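Local coordinates for manganese lipoxygenase (Gaeumannomyces graminis, PDB 5FX8), which oxidises linoleic and alpha-linolenic acids to 11S- and 13R-hydroperoxy fatty acids, using a catalytic manganese ion, at residues A[529-532]-A[533-536]; A[106-109]-A[110-114]; A[483-486]-A[487-491]. One frame throughout, in Å; residues are numbered along the deposited sequence.

Overall arrangement
All three contacts are local, between neighbouring turns of one helix each, and largely buried, but their depth differs. Contact 3, on the short helix 485-490, is the innermost, its centre about 10 Å from that of the chain, and follows directly on the manganese ligand Asn482. Contact 1, on helix 526-539, touches both others: Gln532 and Leu536 meet 485-490, while Ser534 packs on Tyr112 of contact 2. Contact 2, on the long helix 86-124, is outermost and glycosylated, and it reaches the second subunit. Contacts 1 and 2 share a sugar and i to i+4 alpha-helical bonds, contact 2 starting at a kink, whereas contact 3 widens into a pi-type turn and includes a water.

Contact 1: A[529-532]-A[533-536]; sequences AVEQ and VSLL. With NAG (2-acetamido-2-deoxy-beta-D-glucopyranose), chain K.
The Gln532 and Leu536 side chains cross at a slant; NE2 of the flat Gln532 amide lies 3.9 Å from Leu536 CD1, which stands about 2 Å out of the amide plane. The carboxylate of Glu531 is the other flat group: O7 of the chain K NAG lies in front of its two oxygens, 3.1 Å from Glu531 OE1 and displaced only modestly from the plane, a proximity of acceptors rather than a hydrogen bond, while the NAG hydroxyl O3 stands off the other face, 3.5 Å from Glu531 OE1. This is one continuous alpha-helical stretch, part of helix 526-539 in the largely helical lipoxygenase domain, held by i to i+4 backbone bonds such as Val533 N to Ala529 O and Leu536 N to Gln532 O. The sugar belongs to the glycan site at Asn116 on helix 86-124, and its methyl C8 also rests 4.0 Å from Val530 CG1.

Beyond CG the Gln532 chain is extended and carries its amide clear of the helix. There OE1 accepts from Ala498 N, and NE2 gives to His496 O and Gly491 O; bonds at both ends of the amide fix its rotation and satisfy a buried polar group. Glu531 instead bends at chi2 (49°), which leaves Glu531 OE2 4.0 Å from Ser534 CB. Ser534 OG is bonded one turn on, to Arg538 NH2. Leu536 also packs on Pro486 and Val487 near the metal site, and its chi1 of -51° puts Leu536 CG beside its own backbone N, 3.3 Å from Gln532 O.

Contact 2: A[106-109]-A[110-114]; sequences NQTA and TAYRE. With NAG (2-acetamido-2-deoxy-beta-D-glucopyranose), chain F; NAG (2-acetamido-2-deoxy-beta-D-glucopyranose), chain K.
Thr110, Ala111, Tyr112 and Arg113 give their backbone N-H groups to the carbonyls of Asn106, Gln107, Thr108 and Ala109, one alpha-helical turn back, at 2.9 Å for Ala111 N to Gln107 O. Asn106 O is gripped twice: Thr110 OG1 donates to it at 2.7 Å from above the carbonyl plane, while Thr110 N comes from the opposite face of that plane. Thr110 OG1 lies beside its backbone N (chi1 -58°), which swings the hydroxyl back over the preceding turn. Asn106 and Thr110 run side by side, pointing the same way, and the amide oxygen Asn106 OD1 is 3.2 Å from Thr110 OG1. The other branch of the amide is sugar-bearing, with Asn106 ND2 covalently bonded to NAG C1 (chain F). Asn106, Gln107 and Thr108 form an Asn-X-Thr sequon of N-glycosylation, carried here on the long helix 86-124. The Thr108 hydroxyl is bonded to Ala104 O, and its methyl CG2 lies alongside the Tyr112 ring, 3.7 Å from CE2. Over one face of that ring, offset toward the rim, stands C6 of the chain K sugar, 4.0 Å above the plane. The same NAG is hydrogen-bonded to Tyr112 OH of the second subunit, whose Tyr112 packs on this one. The buried Gln107 amide is bonded at both ends: NE2 gives to Ala537 O and Ser145 O, OE1 accepts from Ala542 N and Gln543 NE2. Arg113 bends at chi3 (-42°), bringing its guanidinium over Thr110 CA, 4.2 Å from the plane.

Contact 3: A[483-486]-A[487-491]; sequences QGSP and VKFSG
Ser485 O takes two backbone donors, Phe489 N at 2.7 Å and Ser490 N at 3.0 Å, the point at which the short helix 485-490 changes from alpha to a wider pi-type turn. One residue later the i to i+5 pattern continues: Gly491 N reaches Pro486 O in the carbonyl plane, on a lone pair, as the chain leaves the helix. At the opposite end Lys488 N gives an ordinary i to i+4 bond to Gly484 O. The Lys488 side chain folds along the same carbonyl, bent at chi3 (-72°), with CE 3.2 Å from Gly484 O; beyond it NZ forms a salt bridge with Glu148. Lys488 CB stands 3.5 Å above the centre of one face of the Phe489 ring, whose CD2 passes 4.0 Å from Ser485 OG. That hydroxyl is bonded to His479 O, next to the manganese ligand His478, and the Phe489 ring also meets Trp604.

Farther out, the segment lies beside the metal site: the side chain of Pro486, which also touches Gln287 of helix 268-305, is about 4 Å from that of the manganese ligand Asn482 and about 8 Å from the manganese, and Gln483 OE1 is bonded to Ser617 OG, beside the ligand Val618. At the start of the helix a water bridges the turn, donating to Gln483 O and accepting from Val487 N at 2.9 Å.

Contact 1: A[529-532]-A[533-536]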
loop_
_atom_site.group_PDB
_atom_site.type_symbol
_atom_site.label_atom_id
_atom_site.label_comp_id
_atom_site.label_asym_id
_atom_site.label_seq_id
_atom_site.Cartn_x
_atom_site.Cartn_y
_atom_site.Cartn_z
ATOM N N ALA A 529 -13.085 15.601 -5.472
ATOM C CA ALA A 529 -11.815 15.254 -6.089
ATOM C C ALA A 529 -10.703 15.193 -5.059
ATOM O O ALA A 529 -9.875 14.273 -5.076
ATOM C CB ALA A 529 -11.472 16.271 -7.166
ATOM N N VAL A 530 -10.660 16.177 -4.164
ATOM C CA VAL A 530 -9.701 16.123 -3.069
ATOM C C VAL A 530 -9.961 14.904 -2.207
ATOM O O VAL A 530 -9.032 14.313 -1.652
ATOM C CB VAL A 530 -9.753 17.427 -2.251
ATOM C CG1 VAL A 530 -8.855 17.357 -1.073
ATOM C CG2 VAL A 530 -9.318 18.561 -3.109
ATOM N N GLU A 531 -11.214 14.492 -2.100
ATOM C CA GLU A 531 -11.528 13.383 -1.219
ATOM C C GLU A 531 -11.137 12.060 -1.857
ATOM O O GLU A 531 -10.751 11.110 -1.159
ATOM C CB GLU A 531 -13.012 13.425 -0.865
ATOM C CG GLU A 531 -13.322 13.316 0.614
ATOM C CD GLU A 531 -12.500 14.257 1.482
ATOM O OE1 GLU A 531 -12.893 15.436 1.617
ATOM O OE2 GLU A 531 -11.471 13.807 2.050
ATOM N N GLN A 532 -11.222 11.985 -3.187
ATOM C CA GLN A 532 -10.719 10.815 -3.882
ATOM C C GLN A 532 -9.205 10.741 -3.750
ATOM O O GLN A 532 -8.660 9.736 -3.277
ATOM C CB GLN A 532 -11.166 10.834 -5.340
ATOM C CG GLN A 532 -10.275 9.991 -6.235
ATOM C CD GLN A 532 -10.873 9.595 -7.576
ATOM O OE1 GLN A 532 -12.062 9.755 -7.841
ATOM N NE2 GLN A 532 -10.029 9.072 -8.433
ATOM N N VAL A 533 -8.513 11.831 -4.067
ATOM C CA VAL A 533 -7.067 11.762 -3.950
ATOM C C VAL A 533 -6.657 11.480 -2.510
ATOM O O VAL A 533 -5.653 10.821 -2.271
ATOM C CB VAL A 533 -6.401 13.030 -4.520
ATOM C CG1 VAL A 533 -4.916 12.898 -4.469
ATOM C CG2 VAL A 533 -6.779 13.183 -5.926
ATOM N N SER A 534 -7.461 11.894 -1.538
ATOM C CA SER A 534 -7.087 11.719 -0.140
ATOM C C SER A 534 -7.266 10.277 0.318
ATOM O O SER A 534 -6.444 9.758 1.084
ATOM C CB SER A 534 -7.899 12.661 0.722
ATOM O OG SER A 534 -7.567 12.482 2.086
ATOM N N LEU A 535 -8.325 9.613 -0.147
ATOM C CA LEU A 535 -8.493 8.186 0.131
ATOM C C LEU A 535 -7.400 7.340 -0.541
ATOM O O LEU A 535 -6.802 6.445 0.079
ATOM C CB LEU A 535 -9.880 7.756 -0.327
ATOM C CG LEU A 535 -10.169 6.270 -0.218
ATOM C CD1 LEU A 535 -10.202 5.792 1.230
ATOM C CD2 LEU A 535 -11.456 5.992 -0.907
ATOM N N LEU A 536 -7.119 7.609 -1.814
ATOM C CA LEU A 536 -6.099 6.816 -2.488
ATOM C C LEU A 536 -4.717 7.099 -1.893
ATOM O O LEU A 536 -3.899 6.183 -1.721
ATOM C CB LEU A 536 -6.154 7.072 -3.996
ATOM C CG LEU A 536 -7.546 6.930 -4.624
ATOM C CD1 LEU A 536 -7.568 7.106 -6.123
ATOM C CD2 LEU A 536 -8.080 5.608 -4.240
HETATM C C1 NAG K . -9.446 17.874 6.382
HETATM C C2 NAG K . -10.227 17.119 5.340
HETATM C C3 NAG K . -11.461 16.490 5.965
HETATM C C4 NAG K . -11.049 15.616 7.132
HETATM C C5 NAG K . -10.261 16.458 8.108
HETATM C C6 NAG K . -9.720 15.670 9.263
HETATM C C7 NAG K . -10.524 17.692 2.975
HETATM C C8 NAG K . -10.908 18.761 2.012
HETATM N N2 NAG K . -10.591 18.017 4.264
HETATM O O3 NAG K . -12.113 15.665 5.017
HETATM O O4 NAG K . -12.195 15.062 7.759
HETATM O O5 NAG K . -9.128 17.022 7.443
HETATM O O6 NAG K . -8.924 16.528 10.065
HETATM O O7 NAG K . -10.191 16.584 2.608
#

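Contact 2: A[106-109]-A[110-114]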
loop_
_atom_site.group_PDB
_atom_site.type_symbol
_atom_site.label_atom_id
_atom_site.label_comp_id
_atom_site.label_asym_id
_atom_site.label_seq_id
_atom_site.Cartn_x
_atom_site.Cartn_y
_atom_site.Cartn_z
ATOM N N ASN A 106 0.467 7.679 11.039
ATOM C CA ASN A 106 1.234 8.741 10.403
ATOM C C ASN A 106 0.709 9.041 8.994
ATOM O O ASN A 106 0.448 10.201 8.650
ATOM C CB ASN A 106 2.696 8.311 10.424
ATOM C CG ASN A 106 3.644 9.329 9.885
ATOM O OD1 ASN A 106 3.274 10.326 9.298
ATOM N ND2 ASN A 106 4.916 9.047 10.061
ATOM N N GLN A 107 0.512 8.011 8.178
ATOM C CA GLN A 107 0.069 8.260 6.819
ATOM C C GLN A 107 -1.344 8.855 6.783
ATOM O O GLN A 107 -1.636 9.719 5.947
ATOM C CB GLN A 107 0.156 6.977 6.011
ATOM C CG GLN A 107 -0.341 7.090 4.576
ATOM C CD GLN A 107 0.694 7.608 3.588
ATOM O OE1 GLN A 107 1.864 7.717 3.894
ATOM N NE2 GLN A 107 0.249 7.929 2.393
ATOM N N THR A 108 -2.226 8.437 7.696
ATOM C CA THR A 108 -3.583 8.975 7.685
ATOM C C THR A 108 -3.598 10.450 8.052
ATOM O O THR A 108 -4.202 11.274 7.350
ATOM C CB THR A 108 -4.468 8.206 8.646
ATOM O OG1 THR A 108 -4.343 6.816 8.401
ATOM C CG2 THR A 108 -5.883 8.578 8.414
ATOM N N ALA A 109 -2.949 10.794 9.169
ATOM C CA ALA A 109 -2.885 12.187 9.578
ATOM C C ALA A 109 -2.278 13.037 8.483
ATOM O O ALA A 109 -2.794 14.109 8.156
ATOM C CB ALA A 109 -2.090 12.326 10.866
ATOM N N THR A 110 -1.206 12.547 7.871
ATOM C CA THR A 110 -0.524 13.324 6.850
ATOM C C THR A 110 -1.430 13.573 5.668
ATOM O O THR A 110 -1.514 14.695 5.166
ATOM C CB THR A 110 0.738 12.599 6.413
ATOM O OG1 THR A 110 1.566 12.408 7.550
ATOM C CG2 THR A 110 1.465 13.395 5.361
ATOM N N ALA A 111 -2.131 12.534 5.232
ATOM C CA ALA A 111 -3.001 12.651 4.072
ATOM C C ALA A 111 -4.130 13.646 4.317
ATOM O O ALA A 111 -4.471 14.434 3.433
ATOM C CB ALA A 111 -3.554 11.280 3.712
ATOM N N TYR A 112 -4.717 13.632 5.514
ATOM C CA TYR A 112 -5.754 14.607 5.815
ATOM C C TYR A 112 -5.195 16.024 5.816
ATOM O O TYR A 112 -5.801 16.941 5.247
ATOM C CB TYR A 112 -6.385 14.264 7.150
ATOM C CG TYR A 112 -7.407 13.187 7.029
ATOM C CD1 TYR A 112 -8.262 13.162 5.956
ATOM C CD2 TYR A 112 -7.526 12.198 7.991
ATOM C CE1 TYR A 112 -9.199 12.189 5.833
ATOM C CE2 TYR A 112 -8.463 11.221 7.874
ATOM C CZ TYR A 112 -9.300 11.216 6.782
ATOM O OH TYR A 112 -10.281 10.260 6.621
ATOM N N ARG A 113 -4.034 16.220 6.436
ATOM C CA ARG A 113 -3.407 17.535 6.417
ATOM C C ARG A 113 -3.139 18.019 4.979
ATOM O O ARG A 113 -3.530 19.131 4.601
ATOM C CB ARG A 113 -2.140 17.474 7.254
ATOM C CG ARG A 113 -1.402 18.745 7.397
ATOM C CD ARG A 113 0.000 18.432 7.828
ATOM N NE ARG A 113 -0.014 17.392 8.843
ATOM C CZ ARG A 113 1.020 16.601 9.105
ATOM N NH1 ARG A 113 2.142 16.755 8.413
ATOM N NH2 ARG A 113 0.933 15.665 10.054
ATOM N N GLU A 114 -2.540 17.176 4.135
ATOM C CA GLU A 114 -2.254 17.593 2.767
ATOM C C GLU A 114 -3.507 17.684 1.904
ATOM O O GLU A 114 -3.500 18.389 0.892
ATOM C CB GLU A 114 -1.225 16.639 2.130
ATOM C CG GLU A 114 -0.000 16.469 3.002
ATOM C CD GLU A 114 1.224 15.915 2.297
ATOM O OE1 GLU A 114 1.164 14.797 1.768
ATOM O OE2 GLU A 114 2.271 16.587 2.279
HETATM C C1 NAG F . 5.956 9.901 9.569
HETATM C C2 NAG F . 6.988 10.111 10.665
HETATM C C3 NAG F . 8.158 10.921 10.139
HETATM C C4 NAG F . 8.735 10.251 8.901
HETATM C C5 NAG F . 7.642 10.031 7.862
HETATM C C6 NAG F . 8.122 9.240 6.671
HETATM C C7 NAG F . 6.203 10.159 12.981
HETATM C C8 NAG F . 5.538 10.974 14.047
HETATM N N2 NAG F . 6.385 10.768 11.809
HETATM O O3 NAG F . 9.135 11.014 11.170
HETATM O O4 NAG F . 9.768 11.043 8.331
HETATM O O5 NAG F . 6.568 9.276 8.441
HETATM O O6 NAG F . 8.686 8.000 7.079
HETATM O O7 NAG F . 6.563 9.006 13.175
HETATM C C1 NAG K . -9.446 17.874 6.382
HETATM C C2 NAG K . -10.227 17.119 5.340
HETATM C C3 NAG K . -11.461 16.490 5.965
HETATM C C4 NAG K . -11.049 15.616 7.132
HETATM C C5 NAG K . -10.261 16.458 8.108
HETATM C C6 NAG K . -9.720 15.670 9.263
HETATM C C7 NAG K . -10.524 17.692 2.975
HETATM C C8 NAG K . -10.908 18.761 2.012
HETATM N N2 NAG K . -10.591 18.017 4.264
HETATM O O3 NAG K . -12.113 15.665 5.017
HETATM O O4 NAG K . -12.195 15.062 7.759
HETATM O O5 NAG K . -9.128 17.022 7.443
HETATM O O6 NAG K . -8.924 16.528 10.065
HETATM O O7 NAG K . -10.191 16.584 2.608
#

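Contact 3: A[483-486]-A[487-491]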
loop_
_atom_site.group_PDB
_atom_site.type_symbol
_atom_site.label_atom_id
_atom_site.label_comp_id
_atom_site.label_asym_id
_atom_site.label_seq_id
_atom_site.Cartn_x
_atom_site.Cartn_y
_atom_site.Cartn_z
ATOM N N GLN A 483 -2.287 -0.537 -2.968
ATOM C CA GLN A 483 -1.127 0.152 -2.395
ATOM C C GLN A 483 -1.056 1.552 -3.009
ATOM O O GLN A 483 -2.067 2.267 -2.982
ATOM C CB GLN A 483 0.116 -0.734 -2.572
ATOM C CG GLN A 483 1.278 -0.430 -1.621
ATOM C CD GLN A 483 0.996 -0.644 -0.123
ATOM O OE1 GLN A 483 0.531 -1.691 0.310
ATOM N NE2 GLN A 483 1.330 0.341 0.663
ATOM N N GLY A 484 0.079 1.989 -3.552
ATOM C CA GLY A 484 0.185 3.326 -4.095
ATOM C C GLY A 484 -0.243 3.464 -5.519
ATOM O O GLY A 484 -0.213 4.557 -6.087
ATOM N N SER A 485 -0.681 2.389 -6.119
ATOM C CA SER A 485 -1.022 2.437 -7.536
ATOM C C SER A 485 -2.276 3.246 -7.857
ATOM O O SER A 485 -2.265 3.989 -8.825
ATOM C CB SER A 485 -1.153 1.029 -8.080
ATOM O OG SER A 485 0.136 0.559 -8.328
ATOM N N PRO A 486 -3.377 3.124 -7.123
ATOM C CA PRO A 486 -4.502 4.024 -7.406
ATOM C C PRO A 486 -4.143 5.514 -7.317
ATOM O O PRO A 486 -4.503 6.273 -8.217
ATOM C CB PRO A 486 -5.541 3.590 -6.362
ATOM C CG PRO A 486 -5.199 2.132 -6.132
ATOM C CD PRO A 486 -3.745 2.050 -6.187
ATOM N N VAL A 487 -3.415 5.957 -6.290
ATOM C CA VAL A 487 -3.089 7.372 -6.215
ATOM C C VAL A 487 -2.094 7.787 -7.302
ATOM O O VAL A 487 -2.169 8.911 -7.800
ATOM C CB VAL A 487 -2.589 7.745 -4.799
ATOM C CG1 VAL A 487 -1.181 7.292 -4.567
ATOM C CG2 VAL A 487 -2.690 9.237 -4.559
ATOM N N LYS A 488 -1.164 6.914 -7.703
ATOM C CA LYS A 488 -0.165 7.296 -8.712
ATOM C C LYS A 488 -0.596 7.048 -10.163
ATOM O O LYS A 488 -0.184 7.793 -11.047
ATOM C CB LYS A 488 1.155 6.566 -8.454
ATOM C CG LYS A 488 1.836 6.996 -7.196
ATOM C CD LYS A 488 3.149 6.283 -6.994
ATOM C CE LYS A 488 2.939 4.830 -6.611
ATOM N NZ LYS A 488 4.159 3.993 -6.288
ATOM N N PHE A 489 -1.422 6.044 -10.442
ATOM C CA PHE A 489 -1.764 5.670 -11.809
ATOM C C PHE A 489 -3.262 5.434 -12.027
ATOM O O PHE A 489 -3.868 6.109 -12.845
ATOM C CB PHE A 489 -0.977 4.418 -12.215
ATOM C CG PHE A 489 0.474 4.421 -11.761
ATOM C CD1 PHE A 489 1.430 5.190 -12.417
ATOM C CD2 PHE A 489 0.886 3.642 -10.681
ATOM C CE1 PHE A 489 2.745 5.191 -12.002
ATOM C CE2 PHE A 489 2.186 3.644 -10.268
ATOM C CZ PHE A 489 3.124 4.421 -10.937
ATOM N N SER A 490 -3.870 4.494 -11.299
ATOM C CA SER A 490 -5.209 3.975 -11.591
ATOM C C SER A 490 -6.320 4.941 -11.228
ATOM O O SER A 490 -7.433 4.816 -11.748
ATOM C CB SER A 490 -5.484 2.713 -10.800
ATOM O OG SER A 490 -4.613 1.699 -11.149
ATOM N N GLY A 491 -6.089 5.805 -10.246
ATOM C CA GLY A 491 -7.101 6.724 -9.814
ATOM C C GLY A 491 -6.662 8.166 -9.872
ATOM O O GLY A 491 -6.950 8.937 -8.970
HETATM O O HOH W 1 -3.183 4.316 -3.880
#